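PDB 5MDM: glycoprotein, which probably attaches the virus to host receptors and, in the acidic endosome, drives fusion of the viral and endosomal membranes. Local coordinates for residues A[41-46]-A[235-239]; A[176-182]-A[222-226]; A[12-17]-A[318-322]; A[360-364]-A[373-379]. One frame throughout, in Å; residues are numbered along the deposited sequence.

Contacts 1 and 2 lie together near the middle of the elongated chain, with centres about 11 Å apart. They touch directly: the hydroxyl of Ser44 meets the guanidinium of Arg225, and the backbones of Asn226 and Leu238 pair. Contacts 3 and 4 form a second cluster, also with centres about 11 Å apart, where segments 12-17 and 318-322 meet the two segments of contact 4. The two clusters are far apart; the centres of contacts 2 and 3 are about 50 Å from each other. Contact 2 comes nearest to the vimentin-interaction site, with the side chain of Tyr222 about 3 Å from that of Asp138.

Contact 1. Residues A[41-46]-A[235-239]; sequences FLSSTP and WVSLD
The carbonyl oxygen of Ser44 is gripped by three groups of strand 235-237. Ser237 N donates to it at 2.8 Å. Ser237 OG adds a weak bond, and Val236 CA lies 3.3 Å from the same Ser44 O in a CA-H...O contact. The bond from Ser237 N to Ser44 O is the only backbone-to-backbone hydrogen bond between the two segments. Two hydroxyls do the rest. Ser43 OG bonds to Ser237 O at 2.7 Å, in the plane of that carbonyl and on a lone pair. Thr45 OG1 bonds to Trp235 O at 2.6 Å, tilted 26° out of the carbonyl plane. In Ser43 the hydroxyl is anti to the backbone N (chi1 178°), which carries it to the facing strand. Thr45 OG1 has a second partner in Thr265 OG1.

Apolar groups close the two ends. At one, Leu238 CD1 sits over a face of the Phe41 ring, 4.0 Å from its centroid, in a CH-pi contact. Ser237 O meets the same Phe41 ring at its edge, in plane. At the other end, Pro46 CD touches the rim of the Trp235 indole, 3.7 Å from Trp235 CE3.

The strands run roughly antiparallel, with a 140° angle between their directions. Each lies at the edge of its sheet within the chain: 36-49 borders 180-192, and 235-237 borders 225-229. The contact thus brings two sheet edges together, in a region consistent with the pleckstrin homology-like domain of vesiculovirus glycoproteins. Phe41 also packs on Val187 and Val189 of strand 180-192, and Leu238 on Ile228 of strand 225-229.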
loop_
_atom_site.group_PDB
_atom_site.type_symbol
_atom_site.label_atom_id
_atom_site.label_comp_id
_atom_site.label_asym_id
_atom_site.label_seq_id
_atom_site.Cartn_x
_atom_site.Cartn_y
_atom_site.Cartn_z
ATOM N N PHE A 41 -27.291 -15.236 10.605
ATOM C CA PHE A 41 -27.765 -14.181 11.490
ATOM C C PHE A 41 -27.232 -12.819 11.046
ATOM O O PHE A 41 -26.128 -12.723 10.504
ATOM C CB PHE A 41 -27.396 -14.478 12.948
ATOM C CG PHE A 41 -25.923 -14.576 13.198
ATOM C CD1 PHE A 41 -25.206 -13.473 13.643
ATOM C CD2 PHE A 41 -25.251 -15.777 13.000
ATOM C CE1 PHE A 41 -23.836 -13.559 13.881
ATOM C CE2 PHE A 41 -23.875 -15.874 13.230
ATOM C CZ PHE A 41 -23.170 -14.763 13.674
ATOM N N LEU A 42 -28.030 -11.772 11.254
ATOM C CA LEU A 42 -27.604 -10.421 10.909
ATOM C C LEU A 42 -26.469 -9.996 11.817
ATOM O O LEU A 42 -26.534 -10.171 13.032
ATOM C CB LEU A 42 -28.754 -9.436 11.039
ATOM C CG LEU A 42 -28.447 -7.980 10.713
ATOM C CD1 LEU A 42 -27.934 -7.831 9.296
ATOM C CD2 LEU A 42 -29.693 -7.162 10.893
ATOM N N SER A 43 -25.420 -9.442 11.228
ATOM C CA SER A 43 -24.255 -9.076 12.013
ATOM C C SER A 43 -23.653 -7.748 11.568
ATOM O O SER A 43 -24.196 -7.039 10.719
ATOM C CB SER A 43 -23.207 -10.192 11.966
ATOM O OG SER A 43 -22.042 -9.848 12.694
ATOM N N SER A 44 -22.519 -7.423 12.162
ATOM C CA SER A 44 -21.866 -6.159 11.926
ATOM C C SER A 44 -20.376 -6.431 12.012
ATOM O O SER A 44 -19.940 -7.237 12.834
ATOM C CB SER A 44 -22.306 -5.162 12.997
ATOM O OG SER A 44 -21.633 -3.927 12.871
ATOM N N THR A 45 -19.591 -5.786 11.161
ATOM C CA THR A 45 -18.146 -5.985 11.206
ATOM C C THR A 45 -17.400 -4.675 10.986
ATOM O O THR A 45 -17.796 -3.862 10.150
ATOM C CB THR A 45 -17.675 -7.086 10.213
ATOM O OG1 THR A 45 -16.432 -7.633 10.660
ATOM C CG2 THR A 45 -17.514 -6.550 8.801
ATOM N N PRO A 46 -16.329 -4.452 11.764
ATOM C CA PRO A 46 -15.540 -3.220 11.660
ATOM C C PRO A 46 -14.753 -3.164 10.353
ATOM O O PRO A 46 -14.052 -4.110 10.012
ATOM C CB PRO A 46 -14.599 -3.313 12.857
ATOM C CG PRO A 46 -14.487 -4.760 13.125
ATOM C CD PRO A 46 -15.821 -5.340 12.818
ATOM N N TRP A 235 -13.475 -9.642 13.587
ATOM C CA TRP A 235 -14.554 -9.674 14.569
ATOM C C TRP A 235 -15.913 -9.411 13.924
ATOM O O TRP A 235 -16.063 -8.518 13.091
ATOM C CB TRP A 235 -14.262 -8.631 15.655
ATOM C CG TRP A 235 -15.249 -8.534 16.769
ATOM C CD1 TRP A 235 -15.155 -9.118 18.001
ATOM C CD2 TRP A 235 -16.459 -7.770 16.781
ATOM N NE1 TRP A 235 -16.242 -8.783 18.770
ATOM C CE2 TRP A 235 -17.056 -7.954 18.044
ATOM C CE3 TRP A 235 -17.099 -6.954 15.845
ATOM C CZ2 TRP A 235 -18.265 -7.351 18.393
ATOM C CZ3 TRP A 235 -18.303 -6.360 16.194
ATOM C CH2 TRP A 235 -18.870 -6.561 17.458
ATOM N N VAL A 236 -16.909 -10.200 14.294
ATOM C CA VAL A 236 -18.266 -9.886 13.867
ATOM C C VAL A 236 -19.151 -9.811 15.096
ATOM O O VAL A 236 -18.856 -10.436 16.107
ATOM C CB VAL A 236 -18.837 -10.908 12.852
ATOM C CG1 VAL A 236 -17.956 -10.973 11.607
ATOM C CG2 VAL A 236 -18.994 -12.280 13.491
ATOM N N SER A 237 -20.224 -9.035 15.015
ATOM C CA SER A 237 -21.099 -8.846 16.159
ATOM C C SER A 237 -22.084 -10.001 16.282
ATOM O O SER A 237 -22.548 -10.541 15.279
ATOM C CB SER A 237 -21.844 -7.523 16.034
ATOM O OG SER A 237 -22.649 -7.517 14.874
ATOM N N LEU A 238 -22.397 -10.374 17.520
ATOM C CA LEU A 238 -23.345 -11.448 17.791
ATOM C C LEU A 238 -24.002 -11.222 19.140
ATOM O O LEU A 238 -23.316 -11.216 20.165
ATOM C CB LEU A 238 -22.613 -12.784 17.803
ATOM C CG LEU A 238 -23.373 -14.012 18.298
ATOM C CD1 LEU A 238 -24.597 -14.254 17.445
ATOM C CD2 LEU A 238 -22.452 -15.216 18.262
ATOM N N ASP A 239 -25.321 -11.036 19.156
ATOM C CA ASP A 239 -26.016 -10.787 20.425
ATOM C C ASP A 239 -26.491 -12.062 21.114
ATOM O O ASP A 239 -26.629 -13.117 20.483
ATOM C CB ASP A 239 -27.188 -9.820 20.255
ATOM C CG ASP A 239 -28.261 -10.372 19.359
ATOM O OD1 ASP A 239 -27.912 -11.106 18.408
ATOM O OD2 ASP A 239 -29.449 -10.073 19.608
#

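Contact 2. Residues A[176-182]-A[222-226]; sequences NICGQSF and YCGRN
Cys223 is bonded covalently to Cys178: the two SG atoms are 2.0 Å apart, and the bridge has a chi3 of 64°. Cys223 has more surface buried by this contact than any other residue. Its sulfur also lies at the edge of the Phe182 ring, 5.0 Å from the centroid and in the ring plane. This is a sulfur-aromatic contact. The CB of Cys223 adds packing against Phe182 CZ.

Phe182 is second in buried surface, and its ring has Cys223 SG and Tyr222 at the edge and Arg225 over one face. The same CZ reaches the edge of the Tyr222 ring, 3.7 Å from Tyr222 CD2. Over the face stands the guanidinium of Arg225, its CZ 4.1 Å from the Phe182 centroid and only 7° off the normal. This is a cation-pi contact. The two planes are 50° apart, so the groups are not stacked flat, and NH2 is the branch that comes down on the ring.

Residues 222-225 form a type I' beta turn, closed by a pair of backbone bonds between Tyr222 and Arg225. It is the tip of the hairpin of strands 218-222 and 225-229, and the disulfide pins this tip to the chain that leads into strand 180-192.

Arg225 reaches Phe182 on a chain that is extended from CG to NE, and its NH2 is hydrogen-bonded to Ser44 OG of strand 36-49. Asn176 lies along the turn, with OD1 3.4 Å from Gly224 CA. Next to the bridge, Gly179 N bonds to Asp138 OD2, and Asp138 is a residue that interacts with host vimentin.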
loop_
_atom_site.group_PDB
_atom_site.type_symbol
_atom_site.label_atom_id
_atom_site.label_comp_id
_atom_site.label_asym_id
_atom_site.label_seq_id
_atom_site.Cartn_x
_atom_site.Cartn_y
_atom_site.Cartn_z
ATOM N N ASN A 176 -22.345 4.637 21.830
ATOM C CA ASN A 176 -21.065 4.039 22.199
ATOM C C ASN A 176 -19.867 4.844 21.713
ATOM O O ASN A 176 -19.845 5.322 20.581
ATOM C CB ASN A 176 -20.966 2.608 21.670
ATOM C CG ASN A 176 -21.974 1.679 22.312
ATOM O OD1 ASN A 176 -21.764 1.186 23.422
ATOM N ND2 ASN A 176 -23.074 1.424 21.611
ATOM N N ILE A 177 -18.870 4.994 22.576
ATOM C CA ILE A 177 -17.603 5.576 22.166
ATOM C C ILE A 177 -16.828 4.564 21.324
ATOM O O ILE A 177 -16.426 3.504 21.810
ATOM C CB ILE A 177 -16.763 5.998 23.376
ATOM C CG1 ILE A 177 -17.464 7.126 24.122
ATOM C CG2 ILE A 177 -15.374 6.441 22.942
ATOM C CD1 ILE A 177 -16.815 7.472 25.427
ATOM N N CYS A 178 -16.633 4.898 20.053
ATOM C CA CYS A 178 -15.983 3.992 19.125
ATOM C C CYS A 178 -15.201 4.783 18.098
ATOM O O CYS A 178 -15.675 5.787 17.573
ATOM C CB CYS A 178 -17.026 3.125 18.422
ATOM S SG CYS A 178 -16.362 1.673 17.586
ATOM N N GLY A 179 -13.994 4.335 17.814
ATOM C CA GLY A 179 -13.209 4.969 16.778
ATOM C C GLY A 179 -13.205 4.127 15.519
ATOM O O GLY A 179 -12.275 4.190 14.720
ATOM N N GLN A 180 -14.261 3.344 15.340
ATOM C CA GLN A 180 -14.307 2.356 14.275
ATOM C C GLN A 180 -15.639 2.395 13.529
ATOM O O GLN A 180 -16.705 2.502 14.142
ATOM C CB GLN A 180 -14.093 0.966 14.870
ATOM C CG GLN A 180 -13.579 -0.051 13.888
ATOM C CD GLN A 180 -12.098 0.096 13.642
ATOM O OE1 GLN A 180 -11.411 0.847 14.344
ATOM N NE2 GLN A 180 -11.590 -0.624 12.645
ATOM N N SER A 181 -15.574 2.308 12.206
ATOM C CA SER A 181 -16.778 2.216 11.389
ATOM C C SER A 181 -17.147 0.761 11.132
ATOM O O SER A 181 -16.275 -0.103 11.050
ATOM C CB SER A 181 -16.582 2.944 10.066
ATOM O OG SER A 181 -16.257 4.300 10.296
ATOM N N PHE A 182 -18.440 0.491 11.005
ATOM C CA PHE A 182 -18.910 -0.872 10.801
ATOM C C PHE A 182 -19.702 -1.027 9.513
ATOM O O PHE A 182 -19.952 -0.054 8.798
ATOM C CB PHE A 182 -19.754 -1.326 11.984
ATOM C CG PHE A 182 -18.961 -1.578 13.222
ATOM C CD1 PHE A 182 -18.499 -0.524 13.991
ATOM C CD2 PHE A 182 -18.670 -2.873 13.618
ATOM C CE1 PHE A 182 -17.765 -0.752 15.138
ATOM C CE2 PHE A 182 -17.934 -3.110 14.763
ATOM C CZ PHE A 182 -17.481 -2.046 15.525
ATOM N N TYR A 222 -16.706 -5.695 21.649
ATOM C CA TYR A 222 -16.008 -4.680 20.877
ATOM C C TYR A 222 -16.917 -3.497 20.577
ATOM O O TYR A 222 -18.028 -3.668 20.073
ATOM C CB TYR A 222 -15.487 -5.279 19.573
ATOM C CG TYR A 222 -14.551 -4.373 18.823
ATOM C CD1 TYR A 222 -13.294 -4.079 19.327
ATOM C CD2 TYR A 222 -14.920 -3.815 17.609
ATOM C CE1 TYR A 222 -12.426 -3.253 18.646
ATOM C CE2 TYR A 222 -14.057 -2.986 16.918
ATOM C CZ TYR A 222 -12.812 -2.709 17.442
ATOM O OH TYR A 222 -11.951 -1.885 16.760
ATOM N N CYS A 223 -16.432 -2.300 20.891
ATOM C CA CYS A 223 -17.182 -1.078 20.644
ATOM C C CYS A 223 -18.570 -1.117 21.272
ATOM O O CYS A 223 -19.554 -0.701 20.660
ATOM C CB CYS A 223 -17.282 -0.802 19.147
ATOM S SG CYS A 223 -15.788 -0.090 18.437
ATOM N N GLY A 224 -18.642 -1.637 22.492
ATOM C CA GLY A 224 -19.875 -1.623 23.249
ATOM C C GLY A 224 -20.884 -2.677 22.846
ATOM O O GLY A 224 -22.052 -2.584 23.220
ATOM N N ARG A 225 -20.456 -3.678 22.088
ATOM C CA ARG A 225 -21.359 -4.787 21.778
ATOM C C ARG A 225 -20.702 -6.162 21.659
ATOM O O ARG A 225 -19.538 -6.282 21.282
ATOM C CB ARG A 225 -22.263 -4.482 20.576
ATOM C CG ARG A 225 -21.578 -4.115 19.271
ATOM C CD ARG A 225 -22.654 -3.605 18.311
ATOM N NE ARG A 225 -22.238 -3.495 16.914
ATOM C CZ ARG A 225 -21.705 -2.405 16.370
ATOM N NH1 ARG A 225 -21.489 -1.320 17.109
ATOM N NH2 ARG A 225 -21.380 -2.405 15.086
ATOM N N ASN A 226 -21.467 -7.189 22.015
ATOM C CA ASN A 226 -20.969 -8.553 22.045
ATOM C C ASN A 226 -20.689 -9.062 20.655
ATOM O O ASN A 226 -21.434 -8.781 19.718
ATOM C CB ASN A 226 -21.981 -9.486 22.704
ATOM C CG ASN A 226 -22.281 -9.107 24.134
ATOM O OD1 ASN A 226 -21.375 -8.864 24.937
ATOM N ND2 ASN A 226 -23.565 -9.056 24.463
#

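Contact 3. Residues A[12-17]-A[318-322]; sequences LDWKPV and AYTVI
Segments 12-17 and 318-322 face each other without pairing. Their end-to-end directions are 77° apart, and the closest CA atoms, those of Trp14 and Tyr319, are 8.6 Å from each other. Strand 325-338 explains the gap. Lys15 and Val17 pair with it by backbone bonds, through Phe328 and Leu326. Ala318 and Thr320 pair with it too, through Ala329 and Ser327. The contact is therefore made by side chains of 12-17, chiefly Trp14, on the side chains and backbone of 318-322.

Trp14 has its CG beside the backbone N (chi1 -62°), and the indole leans toward segment 318-322. Thr320 CG2 stands over one face of the six-membered ring, 3.5 Å from its centroid and 10° off the normal. This is a CH-pi contact. The opposite face is covered by Leu12 CB, so the indole is held between its own segment and the strand. Trp14 CZ3 lies 3.4 Å from the backbone Ala318 O. Ala318 CB packs against Trp14 CH2 at 3.9 Å, at the far end of the indole. At the near end, Ile322 CD1 touches Trp14 CB at 3.6 Å. The hydroxyl of Thr320 turns to another partner, Gly373 O.

Two smaller apolar contacts flank the tryptophan. Val17 CG2 meets the edge of the Tyr319 ring, 4.1 Å from Tyr319 CE1. Leu12 CD1 approaches Ala318 CB at 4.2 Å.

Beyond the segments, Phe365 meets the Trp14 ring edge-to-face. The arrangement is that of an antiparallel sheet in which a large side chain reaches across a middle strand to the next one. It is consistent with the lateral, beta-rich domain of vesiculovirus glycoproteins.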
loop_
_atom_site.group_PDB
_atom_site.type_symbol
_atom_site.label_atom_id
_atom_site.label_comp_id
_atom_site.label_asym_id
_atom_site.label_seq_id
_atom_site.Cartn_x
_atom_site.Cartn_y
_atom_site.Cartn_z
ATOM N N LEU A 12 -5.640 -41.092 -1.643
ATOM C CA LEU A 12 -7.002 -41.037 -2.151
ATOM C C LEU A 12 -7.255 -42.172 -3.137
ATOM O O LEU A 12 -6.327 -42.683 -3.763
ATOM C CB LEU A 12 -7.273 -39.688 -2.823
ATOM C CG LEU A 12 -7.251 -38.450 -1.925
ATOM C CD1 LEU A 12 -7.460 -37.194 -2.754
ATOM C CD2 LEU A 12 -8.303 -38.560 -0.831
ATOM N N ASP A 13 -8.517 -42.568 -3.267
ATOM C CA ASP A 13 -8.900 -43.568 -4.253
ATOM C C ASP A 13 -9.103 -42.898 -5.610
ATOM O O ASP A 13 -10.107 -42.214 -5.834
ATOM C CB ASP A 13 -10.172 -44.293 -3.815
ATOM C CG ASP A 13 -10.525 -45.449 -4.729
ATOM O OD1 ASP A 13 -9.597 -46.111 -5.241
ATOM O OD2 ASP A 13 -11.733 -45.694 -4.939
ATOM N N TRP A 14 -8.140 -43.090 -6.508
ATOM C CA TRP A 14 -8.171 -42.453 -7.822
ATOM C C TRP A 14 -8.916 -43.280 -8.868
ATOM O O TRP A 14 -8.866 -44.512 -8.861
ATOM C CB TRP A 14 -6.751 -42.151 -8.314
ATOM C CG TRP A 14 -5.992 -41.198 -7.437
ATOM C CD1 TRP A 14 -5.139 -41.522 -6.426
ATOM C CD2 TRP A 14 -6.022 -39.761 -7.493
ATOM N NE1 TRP A 14 -4.633 -40.381 -5.848
ATOM C CE2 TRP A 14 -5.159 -39.288 -6.484
ATOM C CE3 TRP A 14 -6.694 -38.832 -8.297
ATOM C CZ2 TRP A 14 -4.951 -37.927 -6.257
ATOM C CZ3 TRP A 14 -6.487 -37.483 -8.069
ATOM C CH2 TRP A 14 -5.622 -37.045 -7.060
ATOM N N LYS A 15 -9.613 -42.585 -9.760
ATOM C CA LYS A 15 -10.302 -43.204 -10.885
ATOM C C LYS A 15 -10.080 -42.324 -12.106
ATOM O O LYS A 15 -9.968 -41.104 -11.979
ATOM C CB LYS A 15 -11.800 -43.336 -10.597
ATOM C CG LYS A 15 -12.145 -44.252 -9.429
ATOM C CD LYS A 15 -13.402 -43.779 -8.709
ATOM C CE LYS A 15 -14.576 -43.622 -9.666
ATOM N NZ LYS A 15 -15.773 -43.055 -8.985
ATOM N N PRO A 16 -9.999 -42.934 -13.296
ATOM C CA PRO A 16 -9.768 -42.167 -14.524
ATOM C C PRO A 16 -10.933 -41.239 -14.865
ATOM O O PRO A 16 -12.093 -41.642 -14.781
ATOM C CB PRO A 16 -9.630 -43.253 -15.594
ATOM C CG PRO A 16 -9.241 -44.477 -14.842
ATOM C CD PRO A 16 -9.966 -44.383 -13.539
ATOM N N VAL A 17 -10.613 -40.003 -15.238
ATOM C CA VAL A 17 -11.622 -39.046 -15.675
ATOM C C VAL A 17 -12.180 -39.468 -17.027
ATOM O O VAL A 17 -11.425 -39.707 -17.968
ATOM C CB VAL A 17 -11.035 -37.626 -15.796
ATOM C CG1 VAL A 17 -12.060 -36.676 -16.386
ATOM C CG2 VAL A 17 -10.563 -37.130 -14.439
ATOM N N ALA A 318 -10.007 -33.901 -6.399
ATOM C CA ALA A 318 -8.626 -33.590 -6.719
ATOM C C ALA A 318 -8.295 -34.251 -8.049
ATOM O O ALA A 318 -8.973 -35.192 -8.464
ATOM C CB ALA A 318 -7.701 -34.081 -5.626
ATOM N N TYR A 319 -7.264 -33.752 -8.718
ATOM C CA TYR A 319 -6.886 -34.260 -10.032
ATOM C C TYR A 319 -5.388 -34.529 -10.100
ATOM O O TYR A 319 -4.593 -33.832 -9.467
ATOM C CB TYR A 319 -7.295 -33.267 -11.129
ATOM C CG TYR A 319 -8.792 -33.067 -11.256
ATOM C CD1 TYR A 319 -9.540 -33.850 -12.119
ATOM C CD2 TYR A 319 -9.452 -32.104 -10.509
ATOM C CE1 TYR A 319 -10.905 -33.679 -12.235
ATOM C CE2 TYR A 319 -10.819 -31.929 -10.616
ATOM C CZ TYR A 319 -11.542 -32.717 -11.484
ATOM O OH TYR A 319 -12.905 -32.549 -11.606
ATOM N N THR A 320 -5.005 -35.542 -10.869
ATOM C CA THR A 320 -3.594 -35.839 -11.080
ATOM C C THR A 320 -3.401 -36.584 -12.394
ATOM O O THR A 320 -4.369 -36.874 -13.097
ATOM C CB THR A 320 -2.994 -36.658 -9.914
ATOM O OG1 THR A 320 -1.568 -36.684 -10.031
ATOM C CG2 THR A 320 -3.530 -38.083 -9.914
ATOM N N VAL A 321 -2.151 -36.882 -12.731
ATOM C CA VAL A 321 -1.851 -37.619 -13.955
ATOM C C VAL A 321 -1.129 -38.929 -13.649
ATOM O O VAL A 321 0.084 -38.952 -13.429
ATOM C CB VAL A 321 -1.020 -36.775 -14.947
ATOM C CG1 VAL A 321 -0.808 -37.537 -16.236
ATOM C CG2 VAL A 321 -1.719 -35.462 -15.235
ATOM N N ILE A 322 -1.889 -40.018 -13.634
ATOM C CA ILE A 322 -1.331 -41.340 -13.374
ATOM C C ILE A 322 -1.025 -42.049 -14.688
ATOM O O ILE A 322 -1.935 -42.349 -15.463
ATOM C CB ILE A 322 -2.308 -42.205 -12.556
ATOM C CG1 ILE A 322 -2.880 -41.406 -11.386
ATOM C CG2 ILE A 322 -1.620 -43.465 -12.062
ATOM C CD1 ILE A 322 -3.938 -42.148 -10.610
#

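Contact 4. Residues A[360-364]-A[373-379]; sequences IWTQW and GPNGLLK
Lys379 lies along one face of the Trp364 indole, and its chain is extended from root to tip. CB is 3.7 Å from Trp364 CE3, over the six-membered ring. CD has moved on to the five-membered ring, 4.0 Å from its centroid, in a CH-pi contact. NZ ends 4.7 Å from the same centroid, off-centre, in a cation-pi contact. The ammonium also forms a salt bridge with Glu371, on strand 370-372.

The other face of Trp364 is covered by Trp361 CD1. Leu377 adds its CD2 at 3.8 Å from Trp364 CH2. Pro374 CD sits over a face of Trp361, 3.3 Å from the centroid of its five-membered ring, in a CH-pi contact. The indole N-H of Trp361 bonds only weakly, to Gln363 O at 2.9 Å.

Phe6 of strand 2-7 packs on Trp361, Pro374 and Leu377. Strand 378-380 lies in a region probably involved in trimerization. The chemistry is mainly hydrophobic, with two indoles, a proline and a leucine. Lys379 NZ pairs with Glu371, which probably offsets its charge, and the face of Trp364 probably steadies it further.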
loop_
_atom_site.group_PDB
_atom_site.type_symbol
_atom_site.label_atom_id
_atom_site.label_comp_id
_atom_site.label_asym_id
_atom_site.label_seq_id
_atom_site.Cartn_x
_atom_site.Cartn_y
_atom_site.Cartn_z
ATOM N N ILE A 360 1.012 -34.877 4.897
ATOM C CA ILE A 360 -0.219 -34.410 4.267
ATOM C C ILE A 360 -0.530 -35.161 2.977
ATOM O O ILE A 360 -1.694 -35.293 2.596
ATOM C CB ILE A 360 -0.178 -32.893 4.006
ATOM C CG1 ILE A 360 0.867 -32.549 2.943
ATOM C CG2 ILE A 360 0.123 -32.151 5.294
ATOM C CD1 ILE A 360 1.003 -31.061 2.685
ATOM N N TRP A 361 0.513 -35.653 2.313
ATOM C CA TRP A 361 0.351 -36.489 1.126
ATOM C C TRP A 361 1.548 -37.418 0.935
ATOM O O TRP A 361 2.698 -36.989 1.036
ATOM C CB TRP A 361 0.151 -35.635 -0.128
ATOM C CG TRP A 361 -0.211 -36.459 -1.319
ATOM C CD1 TRP A 361 0.622 -36.870 -2.319
ATOM C CD2 TRP A 361 -1.501 -36.997 -1.622
ATOM N NE1 TRP A 361 -0.075 -37.625 -3.232
ATOM C CE2 TRP A 361 -1.380 -37.721 -2.825
ATOM C CE3 TRP A 361 -2.748 -36.937 -0.993
ATOM C CZ2 TRP A 361 -2.462 -38.374 -3.414
ATOM C CZ3 TRP A 361 -3.819 -37.587 -1.578
ATOM C CH2 TRP A 361 -3.670 -38.295 -2.775
ATOM N N THR A 362 1.272 -38.687 0.645
ATOM C CA THR A 362 2.332 -39.681 0.531
ATOM C C THR A 362 2.131 -40.648 -0.634
ATOM O O THR A 362 2.927 -41.565 -0.830
ATOM C CB THR A 362 2.450 -40.503 1.814
ATOM O OG1 THR A 362 3.498 -41.467 1.662
ATOM C CG2 THR A 362 1.147 -41.231 2.092
ATOM N N GLN A 363 1.065 -40.439 -1.401
ATOM C CA GLN A 363 0.733 -41.313 -2.524
ATOM C C GLN A 363 1.210 -40.706 -3.844
ATOM O O GLN A 363 0.431 -40.105 -4.582
ATOM C CB GLN A 363 -0.779 -41.551 -2.559
ATOM C CG GLN A 363 -1.264 -42.502 -3.637
ATOM C CD GLN A 363 -2.771 -42.475 -3.775
ATOM O OE1 GLN A 363 -3.455 -41.697 -3.108
ATOM N NE2 GLN A 363 -3.300 -43.322 -4.647
ATOM N N TRP A 364 2.496 -40.866 -4.136
ATOM C CA TRP A 364 3.110 -40.213 -5.292
ATOM C C TRP A 364 3.064 -41.060 -6.562
ATOM O O TRP A 364 3.295 -42.267 -6.524
ATOM C CB TRP A 364 4.551 -39.827 -4.961
ATOM C CG TRP A 364 4.648 -39.006 -3.725
ATOM C CD1 TRP A 364 4.894 -39.451 -2.459
ATOM C CD2 TRP A 364 4.477 -37.592 -3.629
ATOM N NE1 TRP A 364 4.895 -38.396 -1.580
ATOM C CE2 TRP A 364 4.641 -37.242 -2.275
ATOM C CE3 TRP A 364 4.202 -36.584 -4.558
ATOM C CZ2 TRP A 364 4.539 -35.928 -1.826
ATOM C CZ3 TRP A 364 4.104 -35.281 -4.113
ATOM C CH2 TRP A 364 4.271 -34.963 -2.760
ATOM N N GLY A 373 1.637 -35.413 -7.369
ATOM C CA GLY A 373 0.542 -35.693 -6.460
ATOM C C GLY A 373 -0.745 -35.028 -6.900
ATOM O O GLY A 373 -0.956 -34.807 -8.092
ATOM N N PRO A 374 -1.616 -34.697 -5.937
ATOM C CA PRO A 374 -2.908 -34.087 -6.258
ATOM C C PRO A 374 -2.746 -32.641 -6.712
ATOM O O PRO A 374 -1.980 -31.893 -6.105
ATOM C CB PRO A 374 -3.660 -34.149 -4.927
ATOM C CG PRO A 374 -2.592 -34.120 -3.896
ATOM C CD PRO A 374 -1.414 -34.839 -4.485
ATOM N N ASN A 375 -3.450 -32.273 -7.779
ATOM C CA ASN A 375 -3.474 -30.899 -8.270
ATOM C C ASN A 375 -2.095 -30.329 -8.583
ATOM O O ASN A 375 -1.803 -29.173 -8.257
ATOM C CB ASN A 375 -4.189 -29.996 -7.269
ATOM C CG ASN A 375 -5.498 -30.583 -6.788
ATOM O OD1 ASN A 375 -6.180 -31.302 -7.522
ATOM N ND2 ASN A 375 -5.857 -30.284 -5.542
ATOM N N GLY A 376 -1.251 -31.148 -9.204
ATOM C CA GLY A 376 0.062 -30.710 -9.643
ATOM C C GLY A 376 1.055 -30.450 -8.525
ATOM O O GLY A 376 1.913 -29.573 -8.631
ATOM N N LEU A 377 0.935 -31.205 -7.441
ATOM C CA LEU A 377 1.922 -31.141 -6.376
ATOM C C LEU A 377 3.156 -31.880 -6.862
ATOM O O LEU A 377 3.069 -33.047 -7.246
ATOM C CB LEU A 377 1.380 -31.785 -5.102
ATOM C CG LEU A 377 2.333 -31.839 -3.907
ATOM C CD1 LEU A 377 2.960 -30.478 -3.656
ATOM C CD2 LEU A 377 1.601 -32.328 -2.670
ATOM N N LEU A 378 4.304 -31.208 -6.862
ATOM C CA LEU A 378 5.506 -31.841 -7.403
ATOM C C LEU A 378 6.466 -32.395 -6.355
ATOM O O LEU A 378 6.780 -31.731 -5.371
ATOM C CB LEU A 378 6.245 -30.898 -8.353
ATOM C CG LEU A 378 5.791 -30.992 -9.810
ATOM C CD1 LEU A 378 6.671 -30.136 -10.699
ATOM C CD2 LEU A 378 5.788 -32.442 -10.284
ATOM N N LYS A 379 6.919 -33.625 -6.582
ATOM C CA LYS A 379 7.994 -34.219 -5.794
ATOM C C LYS A 379 9.264 -34.179 -6.626
ATOM O O LYS A 379 9.423 -34.965 -7.558
ATOM C CB LYS A 379 7.659 -35.664 -5.415
ATOM C CG LYS A 379 8.768 -36.386 -4.665
ATOM C CD LYS A 379 8.343 -37.791 -4.280
ATOM C CE LYS A 379 9.428 -38.508 -3.490
ATOM N NZ LYS A 379 9.099 -39.948 -3.272
#